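Long-range contact in oxidoreductase (Bordetella pertussis, PDB 3Q2K), which probably oxidises a UDP-linked N-acetylglucosaminuronic acid with NAD as cofactor, a step in the biosynthesis of 2,3-diacetamido-2,3-dideoxy-D-mannuronic acid: residues Thr157-Phe170 / Val288-Asp302. Numbering follows the deposited sequence.
Sequences TLQLVKKAIEQGRF and VNRIDEWKFAEPHPD
Arg-169 fills the hollow between Phe-296 and His-300 where helix 156-166 of the C-terminal alpha/beta domain of this GFO/IDH/MocA-family dehydrogenase packs on strand 290-296, an outermost strand, within this chain, of the mixed sheet. A Schellman motif with Gly-168 as C-prime residue ends the helix and turns Arg-169 back toward the strand. Bent at chi3 (61°), its chain lays the guanidinium across Phe-296 as a cation-pi pair, Arg-169 CZ 4.2 Å from the Phe-296 ring centroid; His-300 CB presses on the other face of the guanidinium. Asp-303 OD1 forms a salt bridge with Arg-169 NH1 and accepts a hydrogen bond from Trp-294 NE1, whereas the buried Arg-169 NE has no partner. Phe-296 in turn drives its edge into the face of Phe-170, a T-shaped stack with planes at 77°, while Phe-296 CZ meets Ala-164 CB. Trp-294 brings its six-membered ring edge-on to the helix: CH2 lies 4.0 Å from Leu-160 CB, and CZ3 meets Val-161 CG2. The two methyls of Leu-160 part, CD1 touching Ile-291 CD1 and CD2 resting on the Asp-302 carboxylate. Toward the bound UDP-sugar, Leu-158 CD1 meets Val-288 CG2, and Thr-157 CG2 lies against Ile-291 CG1 as Thr-157 OG1 donates a hydrogen bond of 3.0 Å to Val-288 O.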
ATOM      1  N   THR C 157     -27.212   4.990 -34.438  1.00 20.37           N
ATOM      2  CA  THR C 157     -25.828   4.539 -34.585  1.00 25.92           C
ATOM      3  C   THR C 157     -25.410   3.534 -33.508  1.00 26.51           C
ATOM      4  O   THR C 157     -24.804   2.513 -33.824  1.00 33.95           O
ATOM      5  CB  THR C 157     -24.898   5.745 -34.450  1.00 36.44           C
ATOM      6  OG1 THR C 157     -25.326   6.434 -33.266  1.00 23.51           O
ATOM      7  CG2 THR C 157     -25.032   6.659 -35.676  1.00 22.29           C
ATOM      8  N   LEU C 158     -25.733   3.803 -32.245  1.00 34.00           N
ATOM      9  CA  LEU C 158     -25.230   2.982 -31.148  1.00 27.34           C
ATOM     10  C   LEU C 158     -26.054   1.698 -31.085  1.00 24.06           C
ATOM     11  O   LEU C 158     -25.531   0.631 -30.761  1.00 30.38           O
ATOM     12  CB  LEU C 158     -25.280   3.749 -29.822  1.00 32.15           C
ATOM     13  CG  LEU C 158     -24.340   4.946 -29.621  1.00 35.97           C
ATOM     14  CD1 LEU C 158     -24.578   5.737 -28.332  1.00 21.92           C
ATOM     15  CD2 LEU C 158     -22.874   4.535 -29.738  1.00 20.94           C
ATOM     16  N   GLN C 159     -27.333   1.767 -31.447  1.00 30.16           N
ATOM     17  CA  GLN C 159     -28.095   0.535 -31.644  1.00 31.89           C
ATOM     18  C   GLN C 159     -27.449  -0.447 -32.615  1.00 32.44           C
ATOM     19  O   GLN C 159     -27.352  -1.644 -32.347  1.00 26.30           O
ATOM     20  CB  GLN C 159     -29.534   0.829 -32.085  1.00 64.74           C
ATOM     21  CG  GLN C 159     -30.498   1.072 -30.931  1.00 25.56           C
ATOM     22  CD  GLN C 159     -30.446  -0.027 -29.882  1.00 79.35           C
ATOM     23  OE1 GLN C 159     -30.591  -1.206 -30.205  1.00 56.74           O
ATOM     24  NE2 GLN C 159     -30.219   0.342 -28.626  1.00 30.80           N
ATOM     25  N   LEU C 160     -26.977   0.040 -33.756  1.00 31.84           N
ATOM     26  CA  LEU C 160     -26.287  -0.860 -34.682  1.00 16.87           C
ATOM     27  C   LEU C 160     -25.016  -1.445 -34.070  1.00 24.93           C
ATOM     28  O   LEU C 160     -24.639  -2.591 -34.307  1.00 39.03           O
ATOM     29  CB  LEU C 160     -25.861  -0.100 -35.941  1.00 33.70           C
ATOM     30  CG  LEU C 160     -26.882   0.286 -37.011  1.00 38.16           C
ATOM     31  CD1 LEU C 160     -26.187   1.155 -38.053  1.00 32.78           C
ATOM     32  CD2 LEU C 160     -27.377  -0.995 -37.643  1.00 40.97           C
ATOM     33  N   VAL C 161     -24.270  -0.639 -33.328  1.00 29.34           N
ATOM     34  CA  VAL C 161     -23.060  -1.207 -32.755  1.00 29.62           C
ATOM     35  C   VAL C 161     -23.486  -2.301 -31.767  1.00 19.14           C
ATOM     36  O   VAL C 161     -22.933  -3.400 -31.722  1.00 28.54           O
ATOM     37  CB  VAL C 161     -22.292  -0.036 -32.110  1.00 35.28           C
ATOM     38  CG1 VAL C 161     -21.256  -0.522 -31.119  1.00 28.69           C
ATOM     39  CG2 VAL C 161     -21.627   0.782 -33.203  1.00 25.79           C
ATOM     40  N   LYS C 162     -24.503  -2.003 -30.967  1.00 23.57           N
ATOM     41  CA  LYS C 162     -24.958  -2.889 -29.899  1.00 31.72           C
ATOM     42  C   LYS C 162     -25.349  -4.214 -30.534  1.00 33.24           C
ATOM     43  O   LYS C 162     -24.988  -5.297 -30.077  1.00 37.55           O
ATOM     44  CB  LYS C 162     -26.195  -2.251 -29.265  1.00 20.86           C
ATOM     45  CG  LYS C 162     -26.939  -3.044 -28.208  1.00 33.27           C
ATOM     46  CD  LYS C 162     -26.122  -3.120 -26.934  1.00 44.20           C
ATOM     47  CE  LYS C 162     -27.004  -3.478 -25.755  1.00 48.68           C
ATOM     48  NZ  LYS C 162     -26.090  -4.241 -24.879  1.00 39.70           N
ATOM     49  N   LYS C 163     -26.084  -4.117 -31.634  1.00 50.90           N
ATOM     50  CA  LYS C 163     -26.465  -5.317 -32.357  1.00 44.35           C
ATOM     51  C   LYS C 163     -25.248  -6.123 -32.805  1.00 41.65           C
ATOM     52  O   LYS C 163     -25.216  -7.343 -32.655  1.00 32.64           O
ATOM     53  CB  LYS C 163     -27.390  -4.965 -33.524  1.00 32.45           C
ATOM     54  CG  LYS C 163     -28.850  -5.068 -33.140  1.00 51.77           C
ATOM     55  CD  LYS C 163     -29.552  -3.758 -33.438  1.00 42.91           C
ATOM     56  CE  LYS C 163     -31.012  -3.821 -33.008  1.00 34.40           C
ATOM     57  NZ  LYS C 163     -31.636  -2.471 -32.906  1.00100.00           N
ATOM     58  N   ALA C 164     -24.231  -5.492 -33.378  1.00 30.66           N
ATOM     59  CA  ALA C 164     -23.098  -6.313 -33.774  1.00 42.82           C
ATOM     60  C   ALA C 164     -22.390  -6.900 -32.559  1.00 33.39           C
ATOM     61  O   ALA C 164     -21.875  -8.018 -32.588  1.00 44.56           O
ATOM     62  CB  ALA C 164     -22.141  -5.511 -34.617  1.00 26.11           C
ATOM     63  N   ILE C 165     -22.339  -6.143 -31.470  1.00 38.82           N
ATOM     64  CA  ILE C 165     -21.640  -6.723 -30.338  1.00 24.35           C
ATOM     65  C   ILE C 165     -22.449  -7.914 -29.842  1.00 33.40           C
ATOM     66  O   ILE C 165     -21.863  -8.918 -29.435  1.00 33.90           O
ATOM     67  CB  ILE C 165     -21.410  -5.750 -29.178  1.00 53.32           C
ATOM     68  CG1 ILE C 165     -20.359  -4.711 -29.574  1.00 22.03           C
ATOM     69  CG2 ILE C 165     -21.020  -6.536 -27.932  1.00 36.09           C
ATOM     70  CD1 ILE C 165     -20.393  -3.600 -28.534  1.00 33.60           C
ATOM     71  N   GLU C 166     -23.774  -7.825 -29.897  1.00 40.42           N
ATOM     72  CA  GLU C 166     -24.567  -8.883 -29.292  1.00 34.29           C
ATOM     73  C   GLU C 166     -24.539 -10.152 -30.139  1.00 26.31           C
ATOM     74  O   GLU C 166     -24.701 -11.238 -29.596  1.00 38.81           O
ATOM     75  CB  GLU C 166     -25.995  -8.478 -28.916  1.00 29.97           C
ATOM     76  CG  GLU C 166     -26.158  -7.572 -27.695  1.00 32.30           C
ATOM     77  CD  GLU C 166     -27.583  -7.052 -27.594  1.00 47.23           C
ATOM     78  OE1 GLU C 166     -28.347  -7.255 -28.562  1.00 49.98           O
ATOM     79  OE2 GLU C 166     -27.954  -6.426 -26.580  1.00 88.75           O
ATOM     80  N   GLN C 167     -24.314 -10.060 -31.443  1.00 45.56           N
ATOM     81  CA  GLN C 167     -24.274 -11.295 -32.223  1.00 29.08           C
ATOM     82  C   GLN C 167     -22.851 -11.783 -32.443  1.00 34.30           C
ATOM     83  O   GLN C 167     -22.579 -12.437 -33.449  1.00 56.07           O
ATOM     84  CB  GLN C 167     -24.849 -11.020 -33.610  1.00 47.14           C
ATOM     85  CG  GLN C 167     -26.252 -10.454 -33.554  1.00 37.70           C
ATOM     86  CD  GLN C 167     -26.505  -9.594 -34.765  1.00 59.77           C
ATOM     87  OE1 GLN C 167     -25.633  -9.465 -35.627  1.00 58.18           O
ATOM     88  NE2 GLN C 167     -27.690  -8.997 -34.821  1.00 64.79           N
ATOM     89  N   GLY C 168     -21.943 -11.416 -31.545  1.00 37.35           N
ATOM     90  CA  GLY C 168     -20.570 -11.881 -31.665  1.00 37.98           C
ATOM     91  C   GLY C 168     -19.815 -11.468 -32.914  1.00 29.87           C
ATOM     92  O   GLY C 168     -18.771 -12.055 -33.182  1.00 31.11           O
ATOM     93  N   ARG C 169     -20.262 -10.469 -33.674  1.00 31.20           N
ATOM     94  CA  ARG C 169     -19.489 -10.055 -34.854  1.00 21.07           C
ATOM     95  C   ARG C 169     -18.088  -9.477 -34.641  1.00 30.09           C
ATOM     96  O   ARG C 169     -17.272  -9.452 -35.560  1.00 21.67           O
ATOM     97  CB  ARG C 169     -20.313  -9.089 -35.703  1.00 35.24           C
ATOM     98  CG  ARG C 169     -21.645  -9.692 -36.127  1.00 57.83           C
ATOM     99  CD  ARG C 169     -22.479  -8.684 -36.907  1.00 77.29           C
ATOM    100  NE  ARG C 169     -21.775  -8.269 -38.116  1.00 30.00           N
ATOM    101  CZ  ARG C 169     -22.031  -7.172 -38.822  1.00100.00           C
ATOM    102  NH1 ARG C 169     -21.318  -6.906 -39.914  1.00 28.13           N
ATOM    103  NH2 ARG C 169     -22.984  -6.342 -38.417  1.00 52.19           N
ATOM    104  N   PHE C 170     -17.776  -8.962 -33.456  1.00 38.04           N
ATOM    105  CA  PHE C 170     -16.442  -8.434 -33.208  1.00 26.84           C
ATOM    106  C   PHE C 170     -15.438  -9.507 -32.840  1.00 23.54           C
ATOM    107  O   PHE C 170     -14.235  -9.249 -32.881  1.00 26.71           O
ATOM    108  CB  PHE C 170     -16.425  -7.462 -32.032  1.00 40.50           C
ATOM    109  CG  PHE C 170     -16.885  -6.094 -32.405  1.00 20.61           C
ATOM    110  CD1 PHE C 170     -15.973  -5.169 -32.879  1.00 40.87           C
ATOM    111  CD2 PHE C 170     -18.210  -5.734 -32.269  1.00 23.08           C
ATOM    112  CE1 PHE C 170     -16.393  -3.895 -33.178  1.00 25.56           C
ATOM    113  CE2 PHE C 170     -18.644  -4.465 -32.590  1.00 23.82           C
ATOM    114  CZ  PHE C 170     -17.727  -3.551 -33.067  1.00 19.19           C
ATOM    115  N   VAL C 288     -21.471  10.888 -30.815  1.00 22.08           N
ATOM    116  CA  VAL C 288     -21.637   9.499 -31.227  1.00 26.27           C
ATOM    117  C   VAL C 288     -22.824   9.464 -32.173  1.00 36.26           C
ATOM    118  O   VAL C 288     -23.702   8.627 -32.024  1.00 22.82           O
ATOM    119  CB  VAL C 288     -21.771   8.468 -30.078  1.00 24.62           C
ATOM    120  CG1 VAL C 288     -20.403   8.183 -29.427  1.00 31.15           C
ATOM    121  CG2 VAL C 288     -22.805   8.913 -29.047  1.00 17.21           C
ATOM    122  N   ASN C 289     -22.810  10.349 -33.162  1.00 28.59           N
ATOM    123  CA  ASN C 289     -23.962  10.531 -34.033  1.00 26.75           C
ATOM    124  C   ASN C 289     -23.593  10.217 -35.478  1.00 31.82           C
ATOM    125  O   ASN C 289     -24.423  10.317 -36.378  1.00 36.68           O
ATOM    126  CB  ASN C 289     -24.419  11.988 -33.967  1.00 28.84           C
ATOM    127  CG  ASN C 289     -23.256  12.945 -34.133  1.00 71.35           C
ATOM    128  OD1 ASN C 289     -22.487  13.183 -33.203  1.00 29.74           O
ATOM    129  ND2 ASN C 289     -23.103  13.471 -35.341  1.00 25.55           N
ATOM    130  N   ARG C 290     -22.343   9.825 -35.700  1.00 29.75           N
ATOM    131  CA  ARG C 290     -21.922   9.548 -37.060  1.00 29.64           C
ATOM    132  C   ARG C 290     -20.885   8.439 -37.124  1.00 71.33           C
ATOM    133  O   ARG C 290     -19.746   8.591 -36.685  1.00 34.42           O
ATOM    134  CB  ARG C 290     -21.323  10.789 -37.726  1.00 27.38           C
ATOM    135  CG  ARG C 290     -20.650  10.398 -39.032  1.00 32.44           C
ATOM    136  CD  ARG C 290     -20.047  11.575 -39.781  1.00 42.37           C
ATOM    137  NE  ARG C 290     -18.674  11.712 -39.311  1.00 70.91           N
ATOM    138  CZ  ARG C 290     -18.269  12.749 -38.590  1.00 54.99           C
ATOM    139  NH1 ARG C 290     -19.139  13.719 -38.342  1.00 44.95           N
ATOM    140  NH2 ARG C 290     -17.019  12.814 -38.159  1.00 67.30           N
ATOM    141  N   ILE C 291     -21.289   7.330 -37.730  1.00 25.45           N
ATOM    142  CA  ILE C 291     -20.408   6.172 -37.775  1.00 37.83           C
ATOM    143  C   ILE C 291     -19.361   6.436 -38.845  1.00 27.70           C
ATOM    144  O   ILE C 291     -19.717   6.563 -40.014  1.00 41.96           O
ATOM    145  CB  ILE C 291     -21.232   4.934 -38.163  1.00 27.59           C
ATOM    146  CG1 ILE C 291     -22.144   4.529 -37.006  1.00 23.68           C
ATOM    147  CG2 ILE C 291     -20.374   3.749 -38.580  1.00 26.33           C
ATOM    148  CD1 ILE C 291     -23.007   3.349 -37.390  1.00 38.02           C
ATOM    149  N   ASP C 292     -18.085   6.427 -38.473  1.00 38.12           N
ATOM    150  CA  ASP C 292     -17.000   6.661 -39.426  1.00100.00           C
ATOM    151  C   ASP C 292     -16.281   5.428 -39.961  1.00 66.37           C
ATOM    152  O   ASP C 292     -15.921   5.385 -41.136  1.00 66.87           O
ATOM    153  CB  ASP C 292     -15.936   7.610 -38.869  1.00 29.14           C
ATOM    154  CG  ASP C 292     -16.459   9.014 -38.707  1.00 66.88           C
ATOM    155  OD1 ASP C 292     -17.186   9.503 -39.598  1.00 53.43           O
ATOM    156  OD2 ASP C 292     -16.142   9.588 -37.648  1.00 41.67           O
ATOM    157  N   GLU C 293     -16.012   4.451 -39.103  1.00 47.96           N
ATOM    158  CA  GLU C 293     -15.276   3.279 -39.566  1.00 34.58           C
ATOM    159  C   GLU C 293     -16.156   2.089 -39.205  1.00 43.16           C
ATOM    160  O   GLU C 293     -16.912   2.067 -38.233  1.00 39.46           O
ATOM    161  CB  GLU C 293     -13.868   3.196 -38.961  1.00 30.18           C
ATOM    162  CG  GLU C 293     -12.769   2.800 -39.950  1.00 42.90           C
ATOM    163  CD  GLU C 293     -12.137   3.961 -40.706  1.00 31.71           C
ATOM    164  OE1 GLU C 293     -12.226   5.120 -40.238  1.00 55.02           O
ATOM    165  OE2 GLU C 293     -11.520   3.717 -41.767  1.00 96.82           O
ATOM    166  N   TRP C 294     -16.142   1.090 -40.073  1.00 23.86           N
ATOM    167  CA  TRP C 294     -17.071   0.001 -39.827  1.00 29.03           C
ATOM    168  C   TRP C 294     -16.610  -1.123 -40.748  1.00 40.09           C
ATOM    169  O   TRP C 294     -16.868  -1.084 -41.949  1.00 56.54           O
ATOM    170  CB  TRP C 294     -18.516   0.474 -40.015  1.00 26.35           C
ATOM    171  CG  TRP C 294     -19.576  -0.602 -39.964  1.00 27.63           C
ATOM    172  CD1 TRP C 294     -19.796  -1.585 -40.889  1.00 39.94           C
ATOM    173  CD2 TRP C 294     -20.521  -0.838 -38.912  1.00 32.27           C
ATOM    174  NE1 TRP C 294     -20.828  -2.403 -40.491  1.00 29.49           N
ATOM    175  CE2 TRP C 294     -21.278  -1.972 -39.270  1.00 43.15           C
ATOM    176  CE3 TRP C 294     -20.779  -0.216 -37.686  1.00 29.98           C
ATOM    177  CZ2 TRP C 294     -22.295  -2.480 -38.462  1.00 49.92           C
ATOM    178  CZ3 TRP C 294     -21.768  -0.738 -36.877  1.00 32.21           C
ATOM    179  CH2 TRP C 294     -22.526  -1.853 -37.267  1.00 24.04           C
ATOM    180  N   LYS C 295     -15.855  -2.062 -40.186  1.00 34.18           N
ATOM    181  CA  LYS C 295     -15.252  -3.166 -40.921  1.00 35.31           C
ATOM    182  C   LYS C 295     -15.384  -4.456 -40.119  1.00100.00           C
ATOM    183  O   LYS C 295     -14.960  -4.415 -38.966  1.00 32.09           O
ATOM    184  CB  LYS C 295     -13.761  -2.868 -41.060  1.00 41.24           C
ATOM    185  CG  LYS C 295     -13.449  -1.468 -41.577  1.00 59.20           C
ATOM    186  CD  LYS C 295     -12.052  -1.047 -41.140  1.00 35.48           C
ATOM    187  CE  LYS C 295     -11.407   0.014 -42.016  1.00 62.09           C
ATOM    188  NZ  LYS C 295      -9.933  -0.157 -41.856  1.00 24.86           N
ATOM    189  N   PHE C 296     -15.898  -5.529 -40.723  1.00 18.48           N
ATOM    190  CA  PHE C 296     -16.183  -6.840 -40.134  1.00 33.70           C
ATOM    191  C   PHE C 296     -15.766  -8.014 -41.016  1.00 32.01           C
ATOM    192  O   PHE C 296     -15.773  -7.904 -42.240  1.00 41.34           O
ATOM    193  CB  PHE C 296     -17.672  -6.988 -39.821  1.00 36.74           C
ATOM    194  CG  PHE C 296     -18.096  -6.160 -38.647  1.00 53.30           C
ATOM    195  CD1 PHE C 296     -17.789  -6.555 -37.353  1.00 24.30           C
ATOM    196  CD2 PHE C 296     -18.796  -4.984 -38.856  1.00 23.99           C
ATOM    197  CE1 PHE C 296     -18.139  -5.746 -36.270  1.00 34.17           C
ATOM    198  CE2 PHE C 296     -19.143  -4.166 -37.792  1.00 38.04           C
ATOM    199  CZ  PHE C 296     -18.829  -4.558 -36.493  1.00 33.21           C
ATOM    200  N   ALA C 297     -15.375  -9.145 -40.437  1.00 30.78           N
ATOM    201  CA  ALA C 297     -14.848 -10.226 -41.272  1.00 36.42           C
ATOM    202  C   ALA C 297     -15.940 -10.804 -42.163  1.00 47.24           C
ATOM    203  O   ALA C 297     -15.666 -11.413 -43.195  1.00 49.28           O
ATOM    204  CB  ALA C 297     -14.251 -11.342 -40.438  1.00 37.94           C
ATOM    205  N   GLU C 298     -17.190 -10.629 -41.751  1.00 39.61           N
ATOM    206  CA  GLU C 298     -18.284 -11.307 -42.433  1.00 58.31           C
ATOM    207  C   GLU C 298     -19.503 -10.393 -42.508  1.00 47.50           C
ATOM    208  O   GLU C 298     -19.799  -9.689 -41.539  1.00 43.71           O
ATOM    209  CB  GLU C 298     -18.606 -12.617 -41.715  1.00 44.51           C
ATOM    210  CG  GLU C 298     -18.996 -12.430 -40.260  1.00 71.12           C
ATOM    211  CD  GLU C 298     -18.231 -13.377 -39.352  1.00100.00           C
ATOM    212  OE1 GLU C 298     -18.482 -13.376 -38.125  1.00 80.01           O
ATOM    213  OE2 GLU C 298     -17.362 -14.111 -39.882  1.00100.00           O
ATOM    214  N   PRO C 299     -20.170 -10.376 -43.674  1.00 44.86           N
ATOM    215  CA  PRO C 299     -21.099  -9.291 -43.983  1.00 77.23           C
ATOM    216  C   PRO C 299     -22.441  -9.430 -43.271  1.00 53.74           C
ATOM    217  O   PRO C 299     -22.749 -10.487 -42.723  1.00 53.37           O
ATOM    218  CB  PRO C 299     -21.238  -9.359 -45.508  1.00 44.63           C
ATOM    219  CG  PRO C 299     -20.920 -10.784 -45.874  1.00 64.30           C
ATOM    220  CD  PRO C 299     -20.041 -11.340 -44.782  1.00 90.64           C
ATOM    221  N   HIS C 300     -23.248  -8.376 -43.247  1.00 40.45           N
ATOM    222  CA  HIS C 300     -24.496  -8.436 -42.498  1.00 43.33           C
ATOM    223  C   HIS C 300     -25.371  -7.337 -43.090  1.00 36.29           C
ATOM    224  O   HIS C 300     -24.865  -6.295 -43.510  1.00 74.89           O
ATOM    225  CB  HIS C 300     -24.195  -8.214 -41.011  1.00 48.06           C
ATOM    226  CG  HIS C 300     -25.391  -8.343 -40.120  1.00 19.93           C
ATOM    227  ND1 HIS C 300     -26.365  -7.371 -40.029  1.00 83.80           N
ATOM    228  CD2 HIS C 300     -25.813  -9.367 -39.341  1.00 68.20           C
ATOM    229  CE1 HIS C 300     -27.317  -7.776 -39.207  1.00 57.06           C
ATOM    230  NE2 HIS C 300     -27.004  -8.984 -38.772  1.00 41.82           N
ATOM    231  N   PRO C 301     -26.684  -7.577 -43.202  1.00 47.07           N
ATOM    232  CA  PRO C 301     -27.573  -6.566 -43.768  1.00 46.33           C
ATOM    233  C   PRO C 301     -27.409  -5.174 -43.156  1.00 52.06           C
ATOM    234  O   PRO C 301     -27.348  -4.194 -43.899  1.00 78.81           O
ATOM    235  CB  PRO C 301     -28.960  -7.115 -43.429  1.00 52.21           C
ATOM    236  CG  PRO C 301     -28.761  -8.597 -43.433  1.00 52.01           C
ATOM    237  CD  PRO C 301     -27.391  -8.822 -42.858  1.00 45.46           C
ATOM    238  N   ASP C 302     -27.334  -5.070 -41.833  1.00 33.61           N
ATOM    239  CA  ASP C 302     -27.011  -3.808 -41.174  1.00 73.95           C
ATOM    240  C   ASP C 302     -25.866  -3.013 -41.800  1.00 37.58           C
ATOM    241  O   ASP C 302     -25.874  -1.781 -41.770  1.00 47.64           O
ATOM    242  CB  ASP C 302     -26.743  -4.021 -39.682  1.00 60.17           C
ATOM    243  CG  ASP C 302     -28.012  -4.306 -38.907  1.00 86.70           C
ATOM    244  OD1 ASP C 302     -29.043  -4.558 -39.564  1.00 72.15           O
ATOM    245  OD2 ASP C 302     -27.994  -4.272 -37.659  1.00 56.23           O
TER